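Local coordinates for protein 6-phosphogluconolactonase (Shewanella baltica, PDB 3NWP) that probably hydrolyses 6-phosphogluconolactone to 6-phosphogluconate, an early step of the oxidative pentose phosphate pathway, at residues Thr6-Phe11 with Ser200-Ala205; Asp34-Ala39 with Asn185-Tyr190; Thr48-Phe53 with Glu85-Glu90; Asp72-Trp75 with Asp81-Asn84. All blocks are in the same frame, centred on the assembly; numbering follows the deposited sequence. Where two conformers were deposited one is given.

Following the chain from the N terminus, the four contacts open in order and close in reverse, each lying wholly within the one before, and none cross. Residues 6-11 open interaction 1, the widest loop, which closes only when helix 196-206 reaches strand 8-11 near the end of the chain. Within it, interaction 2 joins the end of helix 14-36 to the start of strand 189-194. Interaction 3 then pairs helices 50-58 and 84-91, and interaction 4 closes the short loop between strand 66-74 and helix 84-91. Interactions 3 and 4 touch, their centres 12 Å apart, through E85 and E73; interactions 1, 2 and 4 reach the same mixed sheet.

Interaction 1: Thr6-Phe11 with Ser200-Ala205; sequences TVFKSF and SVYRQA
Y202 reaches from its helix to F8 and T6, using its ring for one and its hydroxyl end for the other. The rings of F8 and Y202 lie nearly parallel, planes at 19°, yet they are slid so far apart that their centroids are 5.8 Å from each other and they barely overlap. The rings therefore meet obliquely: F8 CD1 is 3.9 Å from Y202 CE2, with F8 CE1 just behind. Further out, Y202 OH meets the methyl side of T6, 3.6 Å from T6 CG2. This is van der Waals packing; no hydrogen bond joins the two segments. The Y202 ring swings out from the helix because CG stands opposite the backbone N (chi1 168°), and F8 has the matching extended setting (chi1 179°), which carries its ring off the strand to meet it. Replacing Y202 with an alanine would probably open a gap beside the F8 ring and take away the cover over the T6 methyl. Around this pair, F8 also packs on L199 of the same helix and on V229 and W231 of strand 227-232, while R217 binds the carbonyl oxygens of Q204 and A205. A hexaethylene glycol molecule, probably from the crystallisation liquor, is hydrogen-bonded to R203 and lies close to T6. The arrangement is helix-on-sheet packing of an alpha/beta fold: helix 196-206 belongs to the connection between parallel strands 189-194 and 227-232, and it reaches past them to strand 8-11, which pairs in parallel with 227-232.

Interaction 2: Asp34-Ala39 with Asn185-Tyr190; sequences DARGKA and NSRQIY
The guanidinium groups of R36 and R187 lie flat on one another, their centres 3.5 Å apart and their planes at 22°. R187 NE sits 3.2 Å above the plane of R36, and R36 CZ covers one face of R187, both displaced toward the rim. Because the two side chains arrive from opposite directions, the stack is head to tail: R36 NH2 lies 3.2 Å from R187 NE, while R36 NE lies 3.3 Å from R187 NH2. All four nitrogens are donors, so neither approach is a hydrogen bond. Both charges share one carboxylate: D131 OD1 forms salt bridges with R36 NH2 and R187 NE, which would be expected to stabilise the close pairing. R187 was modelled in two conformers, and the stack described is that of one of them. Its chain runs extended from CG to NE, whereas that of R36 bends at its third torsion (chi3 -72°), turning the plane to meet its partner. R36 is the last residue of helix 14-36, and G37 leaves the helix with positive phi, where a side chain would be jammed against the carbonyl oxygen of R36. On the other segment, backbone bonds from N185 and R187 to F130 hold the approach to strand 189-194 beside D131. An arginine stack bridged by one carboxylate here joins the C-terminal end of helix 14-36 to the lead-in of strand 189-194, an inner strand of the mixed sheet of an alpha/beta fold, at the side where strands 39-43, 132-135 and 189-194 all begin.

Interaction 3: Thr48-Phe53 with Glu85-Glu90; sequences TPLKLF and ERLVRE
Helices 50-58 and 84-91 pack together through L50 and F53 on one and L87 and V88 on the other. Both are connecting helices of successive beta-alpha-beta units: helix 50-58 lies between parallel strands 39-43 and 66-74, whereas helix 84-91 lies between strands 66-74 and 101-102. The backbones come close, with L50 CA and L87 CA 7.6 Å apart. L50 and L87 cross at about a right angle; the L50 branch ending in CD2 does the touching, 4.1 Å from L87 CB. One turn on, the F53 ring approaches V88 obliquely, and its CE2 atom lies 3.9 Å from V88 CG2. That methyl stands beside the backbone N of V88 with CG1 on the carbonyl side (chi1 170°), a setting that turns CG2 to the ring. Within its own helix F53 is backed by P49, whose carbonyl oxygen, the acceptor for F53 N, also lies 3.4 Å above the ring plane near the rim. V88 continues inward to L70 and F102 of the sheet, so it lies between the neighbouring helix and the strands. Salt bridges run along helix 84-91: R86 NH1 reaches E90 OE1, while the R86 guanidinium has L87 CG over one face. On the same helix R89 grips E85 side-on, its NE and NH2 both donating to the single oxygen OE2, NE at 2.8 Å.

Interaction 4: Asp72-Trp75 with Asp81-Asn84; sequences DERW and DASN
E73, near the end of strand 66-74, meets N84 and S83 where helix 84-91 begins, so the contact is the strand-to-helix loop of a beta-alpha unit with S83 as the N-cap of the helix. The carboxylate bonds come first. E73 OE1 takes two backbone donors, N84 N on its syn lone pair at 2.8 Å and R74 N on its anti lone pair, while OE2 accepts from E85 N. A bend at its second torsion (chi2 60°) turns the carboxylate toward these amides. S83 OG lies 3.3 Å from E73 OE2, a weak pairing, and also caps R86 N. Replacing E73 with an alanine is likely to deprive the first-turn amides of N84 and E85 of their acceptor and loosen the hold of the strand on the helix start. Bonds to carbonyl oxygens form the second group: N84 ND2 donates to D72 O at 2.9 Å and a nearly straight 168°, coming from above the carbonyl plane, and R74 NH1 donates to A82 O at 2.9 Å. N84 OD1 lies 3.8 Å above one face of the R74 guanidinium, toward its rim, with the amide and guanidinium planes well inclined. Water mediates the third group: one molecule donates at 2.6 Å to D72 OD2, which is also hydrogen-bonded to S145 OG, and accepts from R74 NE and, at 3.3 Å, from N84 ND2.

Interaction 1: Thr6-Phe11 with Ser200-Ala205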
# COMPACT_ATOMS: atom_id res chain seq x y z
N THR A 6 -12.46 -2.31 14.97
CA THR A 6 -11.81 -1.25 14.22
C THR A 6 -10.82 -0.53 15.14
O THR A 6 -11.02 -0.48 16.39
CB THR A 6 -12.78 -0.20 13.59
OG1 THR A 6 -13.31 0.66 14.61
CG2 THR A 6 -13.93 -0.82 12.75
N VAL A 7 -9.81 0.11 14.54
CA VAL A 7 -8.95 1.08 15.19
C VAL A 7 -8.95 2.30 14.26
O VAL A 7 -8.45 2.20 13.13
CB VAL A 7 -7.54 0.61 15.43
CG1 VAL A 7 -6.63 1.74 15.98
CG2 VAL A 7 -7.52 -0.61 16.40
N PHE A 8 -9.49 3.41 14.73
CA PHE A 8 -9.80 4.55 13.90
C PHE A 8 -9.25 5.80 14.57
O PHE A 8 -9.55 6.10 15.75
CB PHE A 8 -11.30 4.64 13.70
CG PHE A 8 -11.71 5.82 12.84
CD1 PHE A 8 -11.70 5.75 11.46
CD2 PHE A 8 -12.06 7.01 13.47
CE1 PHE A 8 -12.06 6.89 10.68
CE2 PHE A 8 -12.39 8.14 12.70
CZ PHE A 8 -12.41 8.05 11.33
N LYS A 9 -8.41 6.54 13.86
CA LYS A 9 -7.77 7.78 14.34
C LYS A 9 -8.14 8.92 13.41
O LYS A 9 -7.85 8.88 12.21
CB LYS A 9 -6.28 7.58 14.42
CG LYS A 9 -5.89 6.47 15.39
CD LYS A 9 -4.40 6.48 15.63
CE LYS A 9 -3.96 5.33 16.56
NZ LYS A 9 -2.52 5.61 16.99
N SER A 10 -8.83 9.92 13.95
CA SER A 10 -9.18 11.10 13.18
C SER A 10 -8.36 12.30 13.64
O SER A 10 -7.83 12.33 14.78
CB SER A 10 -10.67 11.42 13.31
OG SER A 10 -11.03 11.79 14.65
N PHE A 11 -8.27 13.27 12.72
CA PHE A 11 -7.42 14.45 12.89
C PHE A 11 -8.13 15.69 12.35
O PHE A 11 -9.02 15.60 11.52
CB PHE A 11 -6.10 14.27 12.16
CG PHE A 11 -5.32 13.12 12.66
CD1 PHE A 11 -5.55 11.85 12.16
CD2 PHE A 11 -4.38 13.30 13.69
CE1 PHE A 11 -4.86 10.77 12.69
CE2 PHE A 11 -3.68 12.21 14.21
CZ PHE A 11 -3.90 10.96 13.69
N SER A 200 -17.47 8.06 4.14
CA SER A 200 -18.73 7.38 3.83
C SER A 200 -18.47 5.97 3.25
O SER A 200 -19.12 5.00 3.64
CB SER A 200 -19.54 8.21 2.82
OG SER A 200 -20.74 7.53 2.47
N VAL A 201 -17.52 5.87 2.32
CA VAL A 201 -17.16 4.58 1.70
C VAL A 201 -16.57 3.62 2.72
O VAL A 201 -16.84 2.44 2.72
CB VAL A 201 -16.24 4.80 0.47
CG1 VAL A 201 -15.72 3.49 -0.11
CG2 VAL A 201 -16.99 5.69 -0.57
N TYR A 202 -15.73 4.14 3.63
CA TYR A 202 -15.18 3.31 4.73
C TYR A 202 -16.33 2.74 5.60
O TYR A 202 -16.34 1.56 5.93
CB TYR A 202 -14.18 4.13 5.57
CG TYR A 202 -13.80 3.47 6.88
CD1 TYR A 202 -12.97 2.36 6.94
CD2 TYR A 202 -14.22 4.03 8.05
CE1 TYR A 202 -12.63 1.77 8.15
CE2 TYR A 202 -13.88 3.45 9.25
CZ TYR A 202 -13.08 2.32 9.28
OH TYR A 202 -12.78 1.79 10.51
N ARG A 203 -17.29 3.58 5.97
CA ARG A 203 -18.43 3.10 6.74
C ARG A 203 -19.20 2.03 5.95
O ARG A 203 -19.64 1.03 6.52
CB ARG A 203 -19.36 4.28 7.12
CG ARG A 203 -18.71 5.28 8.06
CD ARG A 203 -18.45 4.76 9.42
NE ARG A 203 -19.70 4.31 10.07
CZ ARG A 203 -19.76 3.80 11.30
NH1 ARG A 203 -18.69 3.74 12.10
NH2 ARG A 203 -20.95 3.42 11.75
N GLN A 204 -19.37 2.23 4.64
CA GLN A 204 -19.98 1.17 3.82
C GLN A 204 -19.17 -0.10 3.85
O GLN A 204 -19.72 -1.21 3.92
CB GLN A 204 -20.13 1.59 2.37
CG GLN A 204 -21.12 2.68 2.14
CD GLN A 204 -21.20 3.01 0.68
OE1 GLN A 204 -20.40 3.78 0.17
NE2 GLN A 204 -22.11 2.36 -0.01
N ALA A 205 -17.84 0.02 3.79
CA ALA A 205 -17.02 -1.15 3.84
C ALA A 205 -17.25 -1.95 5.12
O ALA A 205 -17.26 -3.17 5.08
CB ALA A 205 -15.49 -0.78 3.73

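Interaction 2: Asp34-Ala39 with Asn185-Tyr190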
# COMPACT_ATOMS: atom_id res chain seq x y z
N ASP A 34 16.42 -1.84 14.14
CA ASP A 34 17.09 -2.23 15.39
C ASP A 34 16.97 -3.73 15.64
O ASP A 34 17.96 -4.39 16.02
CB ASP A 34 16.54 -1.46 16.61
CG ASP A 34 16.82 0.03 16.57
OD1 ASP A 34 17.67 0.50 15.79
OD2 ASP A 34 16.14 0.74 17.34
N ALA A 35 15.78 -4.30 15.46
CA ALA A 35 15.57 -5.69 15.81
C ALA A 35 16.19 -6.63 14.85
O ALA A 35 16.71 -7.66 15.28
CB ALA A 35 14.02 -5.99 15.92
N ARG A 36 16.12 -6.34 13.57
CA ARG A 36 16.45 -7.30 12.50
C ARG A 36 17.54 -6.90 11.55
O ARG A 36 17.96 -7.71 10.70
CB ARG A 36 15.17 -7.66 11.73
CG ARG A 36 14.23 -8.54 12.53
CD ARG A 36 12.86 -8.79 11.84
NE ARG A 36 12.03 -7.58 11.85
CZ ARG A 36 11.32 -7.15 12.87
NH1 ARG A 36 11.33 -7.81 14.05
NH2 ARG A 36 10.63 -6.02 12.77
N GLY A 37 18.00 -5.66 11.65
CA GLY A 37 19.01 -5.14 10.77
C GLY A 37 18.56 -4.49 9.49
O GLY A 37 19.28 -3.69 8.95
N LYS A 38 17.40 -4.91 8.96
CA LYS A 38 16.83 -4.32 7.76
C LYS A 38 15.31 -4.33 7.99
O LYS A 38 14.79 -5.21 8.69
CB LYS A 38 17.13 -5.15 6.52
CG LYS A 38 18.63 -5.21 6.09
CD LYS A 38 19.10 -3.82 5.54
CE LYS A 38 20.55 -3.75 5.06
NZ LYS A 38 21.40 -3.66 6.21
N ALA A 39 14.65 -3.35 7.41
CA ALA A 39 13.21 -3.23 7.54
C ALA A 39 12.62 -3.14 6.15
O ALA A 39 13.33 -2.98 5.17
CB ALA A 39 12.85 -1.99 8.34
N ASN A 185 0.85 -10.62 5.27
CA ASN A 185 2.08 -11.11 5.94
C ASN A 185 2.93 -9.88 6.27
O ASN A 185 3.96 -9.62 5.68
CB ASN A 185 2.87 -12.11 5.10
CG ASN A 185 3.99 -12.79 5.91
OD1 ASN A 185 3.89 -12.92 7.14
ND2 ASN A 185 5.04 -13.15 5.23
N SER A 186 2.39 -9.15 7.22
CA SER A 186 2.92 -7.87 7.63
C SER A 186 2.64 -7.72 9.10
O SER A 186 1.77 -8.39 9.69
CB SER A 186 2.26 -6.74 6.86
OG SER A 186 0.86 -6.76 7.02
N ARG A 187 3.39 -6.81 9.69
CA ARG A 187 3.33 -6.51 11.10
C ARG A 187 2.33 -5.39 11.44
O ARG A 187 1.66 -5.44 12.51
CB ARG A 187 4.74 -6.14 11.62
CG ARG A 187 5.82 -7.20 11.31
CD ARG A 187 7.17 -6.89 12.03
NE ARG A 187 8.23 -7.72 11.48
CZ ARG A 187 8.52 -8.95 11.90
NH1 ARG A 187 7.86 -9.51 12.90
NH2 ARG A 187 9.47 -9.64 11.27
N GLN A 188 2.20 -4.41 10.53
CA GLN A 188 1.34 -3.26 10.75
C GLN A 188 0.86 -2.74 9.40
O GLN A 188 1.68 -2.58 8.48
CB GLN A 188 2.09 -2.16 11.45
CG GLN A 188 1.31 -0.83 11.55
CD GLN A 188 0.29 -0.84 12.66
OE1 GLN A 188 0.66 -1.05 13.85
NE2 GLN A 188 -1.00 -0.69 12.34
N ILE A 189 -0.47 -2.52 9.28
CA ILE A 189 -1.03 -1.86 8.13
C ILE A 189 -1.66 -0.56 8.57
O ILE A 189 -2.30 -0.46 9.64
CB ILE A 189 -2.14 -2.79 7.52
CG1 ILE A 189 -1.51 -4.07 6.99
CG2 ILE A 189 -2.92 -2.03 6.45
CD1 ILE A 189 -2.52 -5.14 6.58
N TYR A 190 -1.48 0.49 7.74
CA TYR A 190 -2.16 1.78 7.89
C TYR A 190 -3.06 2.00 6.71
O TYR A 190 -2.65 1.66 5.59
CB TYR A 190 -1.13 2.91 7.95
CG TYR A 190 -0.30 2.87 9.18
CD1 TYR A 190 -0.81 3.30 10.39
CD2 TYR A 190 1.01 2.41 9.18
CE1 TYR A 190 -0.07 3.19 11.56
CE2 TYR A 190 1.79 2.37 10.32
CZ TYR A 190 1.23 2.78 11.52
OH TYR A 190 1.98 2.69 12.69

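Interaction 3: Thr48-Phe53 with Glu85-Glu90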
# COMPACT_ATOMS: atom_id res chain seq x y z
N THR A 48 -3.24 11.10 -2.47
CA THR A 48 -3.41 11.15 -1.01
C THR A 48 -2.05 11.19 -0.24
O THR A 48 -1.91 11.98 0.68
CB THR A 48 -4.35 10.04 -0.48
OG1 THR A 48 -5.67 10.32 -0.96
CG2 THR A 48 -4.41 9.97 1.09
N PRO A 49 -1.10 10.30 -0.59
CA PRO A 49 0.10 10.21 0.25
C PRO A 49 1.22 11.15 -0.03
O PRO A 49 2.27 11.03 0.62
CB PRO A 49 0.63 8.77 -0.03
CG PRO A 49 0.20 8.47 -1.36
CD PRO A 49 -1.16 9.18 -1.54
N LEU A 50 1.09 12.09 -0.99
CA LEU A 50 2.29 12.84 -1.43
C LEU A 50 2.92 13.67 -0.31
O LEU A 50 4.16 13.67 -0.15
CB LEU A 50 1.99 13.69 -2.66
CG LEU A 50 1.56 12.82 -3.85
CD1 LEU A 50 1.49 13.72 -5.07
CD2 LEU A 50 2.43 11.56 -4.12
N LYS A 51 2.11 14.39 0.46
CA LYS A 51 2.65 15.15 1.57
C LYS A 51 3.25 14.21 2.65
O LYS A 51 4.36 14.47 3.13
CB LYS A 51 1.63 16.11 2.18
CG LYS A 51 1.32 17.32 1.26
CD LYS A 51 2.50 18.28 1.19
CE LYS A 51 2.29 19.36 0.11
N LEU A 52 2.55 13.11 2.98
CA LEU A 52 3.10 12.10 3.89
C LEU A 52 4.50 11.67 3.45
O LEU A 52 5.43 11.61 4.25
CB LEU A 52 2.16 10.89 3.88
CG LEU A 52 2.71 9.72 4.70
CD1 LEU A 52 2.77 10.02 6.20
CD2 LEU A 52 1.91 8.41 4.42
N PHE A 53 4.65 11.40 2.16
CA PHE A 53 5.96 11.01 1.62
C PHE A 53 6.99 12.07 1.87
O PHE A 53 8.13 11.76 2.24
CB PHE A 53 5.91 10.73 0.14
CG PHE A 53 5.13 9.46 -0.28
CD1 PHE A 53 4.80 8.44 0.61
CD2 PHE A 53 4.81 9.29 -1.59
CE1 PHE A 53 4.13 7.33 0.16
CE2 PHE A 53 4.18 8.14 -2.06
CZ PHE A 53 3.84 7.16 -1.15
N GLU A 85 5.51 4.41 -9.26
CA GLU A 85 6.95 4.52 -9.05
C GLU A 85 7.38 5.98 -9.26
O GLU A 85 8.20 6.48 -8.48
CB GLU A 85 7.70 3.58 -9.98
CG GLU A 85 9.21 3.77 -10.01
CD GLU A 85 9.97 2.68 -10.69
OE1 GLU A 85 9.41 1.59 -10.99
OE2 GLU A 85 11.20 2.89 -10.89
N ARG A 86 6.92 6.63 -10.31
CA ARG A 86 7.31 8.00 -10.54
C ARG A 86 6.99 8.91 -9.33
O ARG A 86 7.84 9.71 -8.92
CB ARG A 86 6.60 8.54 -11.75
CG ARG A 86 6.88 10.04 -12.02
CD ARG A 86 6.07 10.62 -13.18
NE ARG A 86 4.62 10.75 -12.90
CZ ARG A 86 4.05 11.74 -12.21
NH1 ARG A 86 4.79 12.69 -11.64
NH2 ARG A 86 2.74 11.78 -12.06
N LEU A 87 5.78 8.76 -8.77
CA LEU A 87 5.39 9.55 -7.60
C LEU A 87 6.27 9.25 -6.38
O LEU A 87 6.69 10.17 -5.65
CB LEU A 87 3.90 9.33 -7.26
CG LEU A 87 2.85 9.86 -8.22
CD1 LEU A 87 1.47 9.46 -7.65
CD2 LEU A 87 2.94 11.35 -8.41
N VAL A 88 6.59 7.98 -6.14
CA VAL A 88 7.42 7.57 -5.03
C VAL A 88 8.84 8.14 -5.20
O VAL A 88 9.45 8.67 -4.24
CB VAL A 88 7.39 6.02 -4.84
CG1 VAL A 88 8.45 5.60 -3.84
CG2 VAL A 88 5.97 5.60 -4.43
N ARG A 89 9.37 8.08 -6.41
CA ARG A 89 10.73 8.58 -6.61
C ARG A 89 10.75 10.11 -6.45
O ARG A 89 11.74 10.65 -5.93
CB ARG A 89 11.26 8.16 -7.98
CG ARG A 89 11.59 6.66 -8.10
CD ARG A 89 12.26 6.33 -9.41
NE ARG A 89 12.56 4.92 -9.55
CZ ARG A 89 13.54 4.28 -8.94
NH1 ARG A 89 14.40 4.91 -8.13
NH2 ARG A 89 13.69 2.99 -9.17
N GLU A 90 9.72 10.80 -6.91
CA GLU A 90 9.73 12.24 -6.82
C GLU A 90 9.62 12.73 -5.39
O GLU A 90 10.33 13.69 -5.00
CB GLU A 90 8.64 12.90 -7.65
CG GLU A 90 8.83 12.72 -9.16
CD GLU A 90 7.81 13.49 -10.02
OE1 GLU A 90 7.64 13.14 -11.22
OE2 GLU A 90 7.19 14.45 -9.50

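Interaction 4: Asp72-Trp75 with Asp81-Asn84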
# COMPACT_ATOMS: atom_id res chain seq x y z
N ASP A 72 1.04 -1.70 -5.47
CA ASP A 72 0.55 -1.94 -6.84
C ASP A 72 1.17 -0.95 -7.79
O ASP A 72 1.79 0.04 -7.39
CB ASP A 72 -0.98 -1.91 -6.91
CG ASP A 72 -1.58 -0.52 -6.77
OD1 ASP A 72 -1.07 0.25 -5.95
OD2 ASP A 72 -2.57 -0.20 -7.41
N GLU A 73 1.00 -1.24 -9.07
CA GLU A 73 1.58 -0.38 -10.09
C GLU A 73 0.74 -0.48 -11.34
O GLU A 73 0.14 -1.48 -11.63
CB GLU A 73 3.05 -0.76 -10.35
CG GLU A 73 3.75 0.05 -11.43
CD GLU A 73 3.80 1.55 -11.12
OE1 GLU A 73 2.77 2.23 -11.24
OE2 GLU A 73 4.91 2.00 -10.70
N ARG A 74 0.66 0.63 -12.06
CA ARG A 74 0.04 0.66 -13.39
C ARG A 74 1.09 0.25 -14.40
O ARG A 74 2.28 0.65 -14.31
CB ARG A 74 -0.45 2.07 -13.71
CG ARG A 74 -1.66 2.56 -12.89
CD ARG A 74 -1.28 2.95 -11.45
NE ARG A 74 -2.42 3.52 -10.76
CZ ARG A 74 -2.89 4.75 -10.95
NH1 ARG A 74 -2.28 5.61 -11.79
NH2 ARG A 74 -3.97 5.15 -10.28
N TRP A 75 0.69 -0.58 -15.38
CA TRP A 75 1.68 -1.10 -16.35
C TRP A 75 1.91 -0.04 -17.47
O TRP A 75 1.36 -0.14 -18.62
CB TRP A 75 1.26 -2.48 -16.90
CG TRP A 75 2.42 -3.24 -17.33
CD1 TRP A 75 2.91 -3.41 -18.63
CD2 TRP A 75 3.33 -3.92 -16.48
NE1 TRP A 75 4.05 -4.16 -18.60
CE2 TRP A 75 4.35 -4.49 -17.30
CE3 TRP A 75 3.42 -4.08 -15.10
CZ2 TRP A 75 5.40 -5.19 -16.78
CZ3 TRP A 75 4.46 -4.78 -14.57
CH2 TRP A 75 5.46 -5.35 -15.41
N ASP A 81 2.95 9.73 -16.37
CA ASP A 81 2.01 10.37 -15.45
C ASP A 81 1.40 9.35 -14.49
O ASP A 81 1.46 9.51 -13.27
CB ASP A 81 0.88 11.03 -16.25
CG ASP A 81 -0.11 11.77 -15.37
OD1 ASP A 81 0.33 12.60 -14.55
OD2 ASP A 81 -1.33 11.53 -15.51
N ALA A 82 0.89 8.26 -15.06
CA ALA A 82 0.15 7.26 -14.29
C ALA A 82 1.01 6.30 -13.45
O ALA A 82 0.45 5.40 -12.81
CB ALA A 82 -0.79 6.46 -15.24
N SER A 83 2.34 6.47 -13.42
CA SER A 83 3.21 5.56 -12.70
C SER A 83 3.22 5.85 -11.20
O SER A 83 3.50 6.99 -10.79
CB SER A 83 4.62 5.64 -13.22
OG SER A 83 5.48 4.78 -12.47
N ASN A 84 3.00 4.84 -10.37
CA ASN A 84 3.17 5.00 -8.91
C ASN A 84 4.66 5.13 -8.56
O ASN A 84 5.02 5.93 -7.67
CB ASN A 84 2.57 3.81 -8.16
CG ASN A 84 1.05 3.79 -8.19
OD1 ASN A 84 0.39 4.82 -8.40
ND2 ASN A 84 0.47 2.58 -8.00
O HOH W 1 -2.77 2.30 -8.19